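Local structure of YcaO (Methanopyrus kandleri, 6CIB) at residues K37-I49 with L250-I263. The protein binds ATP-type nucleotides with magnesium and probably activates peptide amide bonds for backbone thioamidation. Numbering follows the deposited sequence.
Sequences KFSDRVGPIPVEI and LEVAQGLSMARRGI. With OXM (oxamic acid), chain I.
Asp40 and Arg261 meet in a side-on salt bridge, their carboxylate and guanidinium planes 15° apart. Traced outward, Asp40 CB lies beside Ser257 OG, and CG sits in the guanidinium plane at its edge. OD1 offers its syn lone pair to Arg261 NH2 at 2.7 Å, with a nearly straight N-H...O angle of 169°. OD2 accepts Arg261 NE on its syn side at 2.9 Å and, on its anti side, the Ser257 hydroxyl, with OG to OD2 2.6 Å. A water spans from Asp40 OD2 to Ser257 O, donating to both, so three donors grip this one oxygen. The extended Arg261 chain carries its guanidinium to Phe38 as well: NH1 lies over one ring face, 3.5 Å from Phe38 CD1. Shortening Asp40 to an alanine removes both carboxylate oxygens, which is likely to leave the Arg261 guanidinium without this counter-charge and the Ser257 hydroxyl without this acceptor.

These polar groups border an apolar face of the hairpin of strands 34-42 and 45-54, two strands of a three-stranded antiparallel sheet, joined by a type II' turn from Val42 to Ile45. The hairpin packs on the C-terminal part of helix 241-260; a Schellman motif at Gly262 ends that helix. Ala253 CB fits against Ile45 CG2 at 3.7 Å, while Leu250 CD2 reaches the same methyl. Val42 turns CG1 away from its own amide nitrogen (chi1 177°), toward Leu256 CD1, which leaves CG2 3.5 Å from Ala253 O. Val47 CG1 and Ile49 CD1 both touch Ser257 OG, the latter at 3.3 Å. On the third strand, 57-64, Gln254 touches Lys64, a residue of the ADP site.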
loop_
_atom_site.group_PDB
_atom_site.type_symbol
_atom_site.label_atom_id
_atom_site.label_comp_id
_atom_site.label_asym_id
_atom_site.label_seq_id
_atom_site.Cartn_x
_atom_site.Cartn_y
_atom_site.Cartn_z
ATOM N N LYS A 37 9.338 9.489 18.620
ATOM C CA LYS A 37 9.851 8.364 17.839
ATOM C C LYS A 37 10.070 7.163 18.743
ATOM O O LYS A 37 10.527 7.311 19.881
ATOM C CB LYS A 37 11.181 8.726 17.174
ATOM C CG LYS A 37 11.120 9.922 16.237
ATOM C CD LYS A 37 12.442 10.125 15.522
ATOM C CE LYS A 37 12.365 11.348 14.633
ATOM N NZ LYS A 37 13.590 11.502 13.798
ATOM N N PHE A 38 9.757 5.981 18.221
ATOM C CA PHE A 38 10.008 4.716 18.911
ATOM C C PHE A 38 10.674 3.720 17.961
ATOM O O PHE A 38 10.298 3.633 16.790
ATOM C CB PHE A 38 8.699 4.092 19.406
ATOM C CG PHE A 38 7.919 4.957 20.360
ATOM C CD1 PHE A 38 8.212 4.954 21.731
ATOM C CD2 PHE A 38 6.875 5.763 19.892
ATOM C CE1 PHE A 38 7.486 5.745 22.617
ATOM C CE2 PHE A 38 6.139 6.554 20.777
ATOM C CZ PHE A 38 6.443 6.538 22.140
ATOM N N SER A 39 11.619 2.951 18.486
ATOM C CA SER A 39 12.250 1.868 17.731
ATOM C C SER A 39 11.915 0.502 18.297
ATOM O O SER A 39 12.148 0.225 19.478
ATOM C CB SER A 39 13.769 2.052 17.684
ATOM O OG SER A 39 14.101 3.216 16.960
ATOM N N ASP A 40 11.354 -0.350 17.446
ATOM C CA ASP A 40 11.052 -1.733 17.810
ATOM C C ASP A 40 11.881 -2.676 16.945
ATOM O O ASP A 40 12.450 -2.263 15.940
ATOM C CB ASP A 40 9.548 -2.017 17.627
ATOM C CG ASP A 40 8.680 -1.386 18.734
ATOM O OD1 ASP A 40 9.235 -0.761 19.666
ATOM O OD2 ASP A 40 7.430 -1.512 18.664
ATOM N N ARG A 41 11.959 -3.932 17.348
ATOM C CA ARG A 41 12.481 -4.981 16.486
ATOM C C ARG A 41 11.619 -6.213 16.704
ATOM O O ARG A 41 11.517 -6.726 17.825
ATOM C CB ARG A 41 13.963 -5.269 16.773
ATOM C CG ARG A 41 14.745 -5.891 15.601
ATOM C CD ARG A 41 16.257 -6.011 15.864
ATOM N NE ARG A 41 16.456 -6.562 17.191
ATOM C CZ ARG A 41 16.985 -5.936 18.234
ATOM N NH1 ARG A 41 17.508 -4.715 18.138
ATOM N NH2 ARG A 41 17.019 -6.581 19.383
ATOM N N VAL A 42 10.978 -6.674 15.638
ATOM C CA VAL A 42 10.106 -7.841 15.730
ATOM C C VAL A 42 10.846 -8.984 15.056
ATOM O O VAL A 42 11.025 -8.985 13.828
ATOM C CB VAL A 42 8.707 -7.577 15.119
ATOM C CG1 VAL A 42 7.850 -8.834 15.159
ATOM C CG2 VAL A 42 8.011 -6.438 15.863
ATOM N N GLY A 43 11.289 -9.937 15.880
ATOM C CA GLY A 43 12.294 -10.930 15.478
ATOM C C GLY A 43 13.477 -10.174 14.903
ATOM O O GLY A 43 14.024 -9.301 15.585
ATOM N N PRO A 44 13.828 -10.439 13.628
ATOM C CA PRO A 44 14.944 -9.720 13.008
ATOM C C PRO A 44 14.557 -8.389 12.344
ATOM O O PRO A 44 15.445 -7.712 11.821
ATOM C CB PRO A 44 15.416 -10.705 11.939
ATOM C CG PRO A 44 14.151 -11.359 11.482
ATOM C CD PRO A 44 13.248 -11.435 12.696
ATOM N N ILE A 45 13.268 -8.022 12.354
ATOM C CA ILE A 45 12.783 -6.870 11.575
ATOM C C ILE A 45 12.673 -5.576 12.394
ATOM O O ILE A 45 11.889 -5.506 13.348
ATOM C CB ILE A 45 11.427 -7.147 10.850
ATOM C CG1 ILE A 45 11.534 -8.354 9.891
ATOM C CG2 ILE A 45 10.920 -5.892 10.127
ATOM C CD1 ILE A 45 12.667 -8.277 8.871
ATOM N N PRO A 46 13.444 -4.542 11.998
ATOM C CA PRO A 46 13.318 -3.208 12.580
ATOM C C PRO A 46 11.984 -2.575 12.207
ATOM O O PRO A 46 11.608 -2.560 11.021
ATOM C CB PRO A 46 14.462 -2.411 11.923
ATOM C CG PRO A 46 15.355 -3.414 11.301
ATOM C CD PRO A 46 14.505 -4.601 10.982
ATOM N N VAL A 47 11.278 -2.077 13.220
ATOM C CA VAL A 47 10.023 -1.344 13.030
ATOM C C VAL A 47 10.163 0.017 13.726
ATOM O O VAL A 47 10.746 0.114 14.806
ATOM C CB VAL A 47 8.786 -2.126 13.570
ATOM C CG1 VAL A 47 7.495 -1.315 13.388
ATOM C CG2 VAL A 47 8.648 -3.477 12.875
ATOM N N GLU A 48 9.625 1.057 13.094
ATOM C CA GLU A 48 9.718 2.424 13.596
ATOM C C GLU A 48 8.329 3.012 13.800
ATOM O O GLU A 48 7.447 2.853 12.949
ATOM C CB GLU A 48 10.516 3.283 12.618
ATOM C CG GLU A 48 12.007 2.972 12.594
ATOM C CD GLU A 48 12.731 3.460 13.842
ATOM O OE1 GLU A 48 12.466 4.590 14.295
ATOM O OE2 GLU A 48 13.576 2.714 14.364
ATOM N N ILE A 49 8.121 3.672 14.935
ATOM C CA ILE A 49 6.805 4.274 15.215
ATOM C C ILE A 49 6.975 5.772 15.387
ATOM O O ILE A 49 7.924 6.224 16.039
ATOM C CB ILE A 49 6.086 3.626 16.431
ATOM C CG1 ILE A 49 5.753 2.159 16.146
ATOM C CG2 ILE A 49 4.778 4.343 16.778
ATOM C CD1 ILE A 49 6.724 1.200 16.789
ATOM N N LEU A 250 7.254 -8.081 6.065
ATOM C CA LEU A 250 7.526 -6.801 6.732
ATOM C C LEU A 250 6.260 -6.148 7.313
ATOM O O LEU A 250 6.311 -5.549 8.383
ATOM C CB LEU A 250 8.249 -5.828 5.788
ATOM C CG LEU A 250 9.685 -6.174 5.361
ATOM C CD1 LEU A 250 10.183 -5.159 4.351
ATOM C CD2 LEU A 250 10.660 -6.250 6.524
ATOM N N GLU A 251 5.140 -6.283 6.602
ATOM C CA GLU A 251 3.854 -5.793 7.084
ATOM C C GLU A 251 3.369 -6.553 8.316
ATOM O O GLU A 251 2.839 -5.944 9.235
ATOM C CB GLU A 251 2.802 -5.779 5.972
ATOM C CG GLU A 251 2.486 -4.375 5.463
ATOM C CD GLU A 251 1.417 -4.345 4.384
ATOM O OE1 GLU A 251 0.442 -5.130 4.458
ATOM O OE2 GLU A 251 1.552 -3.528 3.442
ATOM N N VAL A 252 3.591 -7.870 8.338
ATOM C CA VAL A 252 3.331 -8.692 9.532
ATOM C C VAL A 252 4.134 -8.175 10.737
ATOM O O VAL A 252 3.561 -7.921 11.795
ATOM C CB VAL A 252 3.599 -10.185 9.260
ATOM C CG1 VAL A 252 3.639 -10.989 10.552
ATOM C CG2 VAL A 252 2.539 -10.748 8.326
ATOM N N ALA A 253 5.443 -7.988 10.563
ATOM C CA ALA A 253 6.287 -7.461 11.648
ATOM C C ALA A 253 5.771 -6.110 12.150
ATOM O O ALA A 253 5.671 -5.902 13.352
ATOM C CB ALA A 253 7.739 -7.354 11.200
ATOM N N GLN A 254 5.436 -5.212 11.219
ATOM C CA GLN A 254 4.819 -3.930 11.536
ATOM C C GLN A 254 3.521 -4.099 12.339
ATOM O O GLN A 254 3.320 -3.415 13.357
ATOM C CB GLN A 254 4.550 -3.147 10.255
ATOM C CG GLN A 254 3.999 -1.742 10.469
ATOM C CD GLN A 254 3.995 -0.938 9.185
ATOM O OE1 GLN A 254 4.788 -0.011 9.018
ATOM N NE2 GLN A 254 3.136 -1.313 8.258
ATOM N N GLY A 255 2.665 -5.016 11.875
ATOM C CA GLY A 255 1.407 -5.347 12.549
ATOM C C GLY A 255 1.618 -5.800 13.986
ATOM O O GLY A 255 0.915 -5.344 14.889
ATOM N N LEU A 256 2.604 -6.675 14.194
ATOM C CA LEU A 256 2.926 -7.181 15.529
ATOM C C LEU A 256 3.467 -6.120 16.462
ATOM O O LEU A 256 3.116 -6.106 17.650
ATOM C CB LEU A 256 3.879 -8.379 15.458
ATOM C CG LEU A 256 3.317 -9.629 14.770
ATOM C CD1 LEU A 256 4.412 -10.642 14.479
ATOM C CD2 LEU A 256 2.198 -10.241 15.597
ATOM N N SER A 257 4.303 -5.226 15.928
ATOM C CA SER A 257 4.788 -4.073 16.683
ATOM C C SER A 257 3.627 -3.211 17.178
ATOM O O SER A 257 3.587 -2.845 18.358
ATOM C CB SER A 257 5.763 -3.239 15.844
ATOM O OG SER A 257 6.040 -2.000 16.475
HETATM N N MSE A 258 2.684 -2.918 16.278
HETATM C CA MSE A 258 1.495 -2.105 16.589
HETATM C C MSE A 258 0.606 -2.732 17.631
HETATM O O MSE A 258 0.140 -2.041 18.554
HETATM C CB MSE A 258 0.615 -1.915 15.353
HETATM C CG MSE A 258 1.362 -1.362 14.158
HETATM SE SE MSE A 258 1.720 0.534 14.470
HETATM C CE MSE A 258 0.676 0.908 12.836
ATOM N N ALA A 259 0.350 -4.035 17.484
ATOM C CA ALA A 259 -0.531 -4.761 18.403
ATOM C C ALA A 259 0.076 -4.819 19.809
ATOM O O ALA A 259 -0.631 -4.632 20.796
ATOM C CB ALA A 259 -0.834 -6.156 17.871
ATOM N N ARG A 260 1.389 -5.037 19.885
ATOM C CA ARG A 260 2.114 -5.084 21.159
ATOM C C ARG A 260 2.179 -3.733 21.870
ATOM O O ARG A 260 2.411 -3.684 23.074
ATOM C CB ARG A 260 3.520 -5.641 20.959
ATOM C CG ARG A 260 3.554 -7.150 20.823
ATOM C CD ARG A 260 4.861 -7.598 20.201
ATOM N NE ARG A 260 4.771 -8.992 19.777
ATOM C CZ ARG A 260 5.807 -9.761 19.444
ATOM N NH1 ARG A 260 7.044 -9.293 19.492
ATOM N NH2 ARG A 260 5.598 -11.015 19.072
ATOM N N ARG A 261 1.978 -2.648 21.124
ATOM C CA ARG A 261 1.855 -1.309 21.702
ATOM C C ARG A 261 0.389 -0.888 21.866
ATOM O O ARG A 261 0.106 0.216 22.345
ATOM C CB ARG A 261 2.599 -0.277 20.845
ATOM C CG ARG A 261 4.107 -0.346 20.984
ATOM C CD ARG A 261 4.810 0.643 20.072
ATOM N NE ARG A 261 6.257 0.560 20.301
ATOM C CZ ARG A 261 6.909 1.204 21.267
ATOM N NH1 ARG A 261 6.268 2.024 22.098
ATOM N NH2 ARG A 261 8.212 1.027 21.401
ATOM N N GLY A 262 -0.529 -1.760 21.453
ATOM C CA GLY A 262 -1.971 -1.480 21.489
ATOM C C GLY A 262 -2.423 -0.345 20.580
ATOM O O GLY A 262 -3.381 0.361 20.899
ATOM N N ILE A 263 -1.720 -0.157 19.462
ATOM C CA ILE A 263 -2.100 0.825 18.436
ATOM C C ILE A 263 -2.978 0.109 17.408
ATOM O O ILE A 263 -2.661 -1.011 16.990
ATOM C CB ILE A 263 -0.858 1.475 17.764
ATOM C CG1 ILE A 263 0.016 2.189 18.804
ATOM C CG2 ILE A 263 -1.272 2.453 16.663
ATOM C CD1 ILE A 263 1.457 2.403 18.375
HETATM C C1 OXM I . 20.138 -2.622 16.038
HETATM N N1 OXM I . 20.185 -3.445 17.081
HETATM O O1 OXM I . 21.156 -2.149 15.529
HETATM C C2 OXM I . 18.825 -2.280 15.489
HETATM O O2 OXM I . 18.720 -1.283 14.740
HETATM O O3 OXM I . 17.839 -2.995 15.786
HETATM O O HOH W 1 6.064 -3.282 19.914
#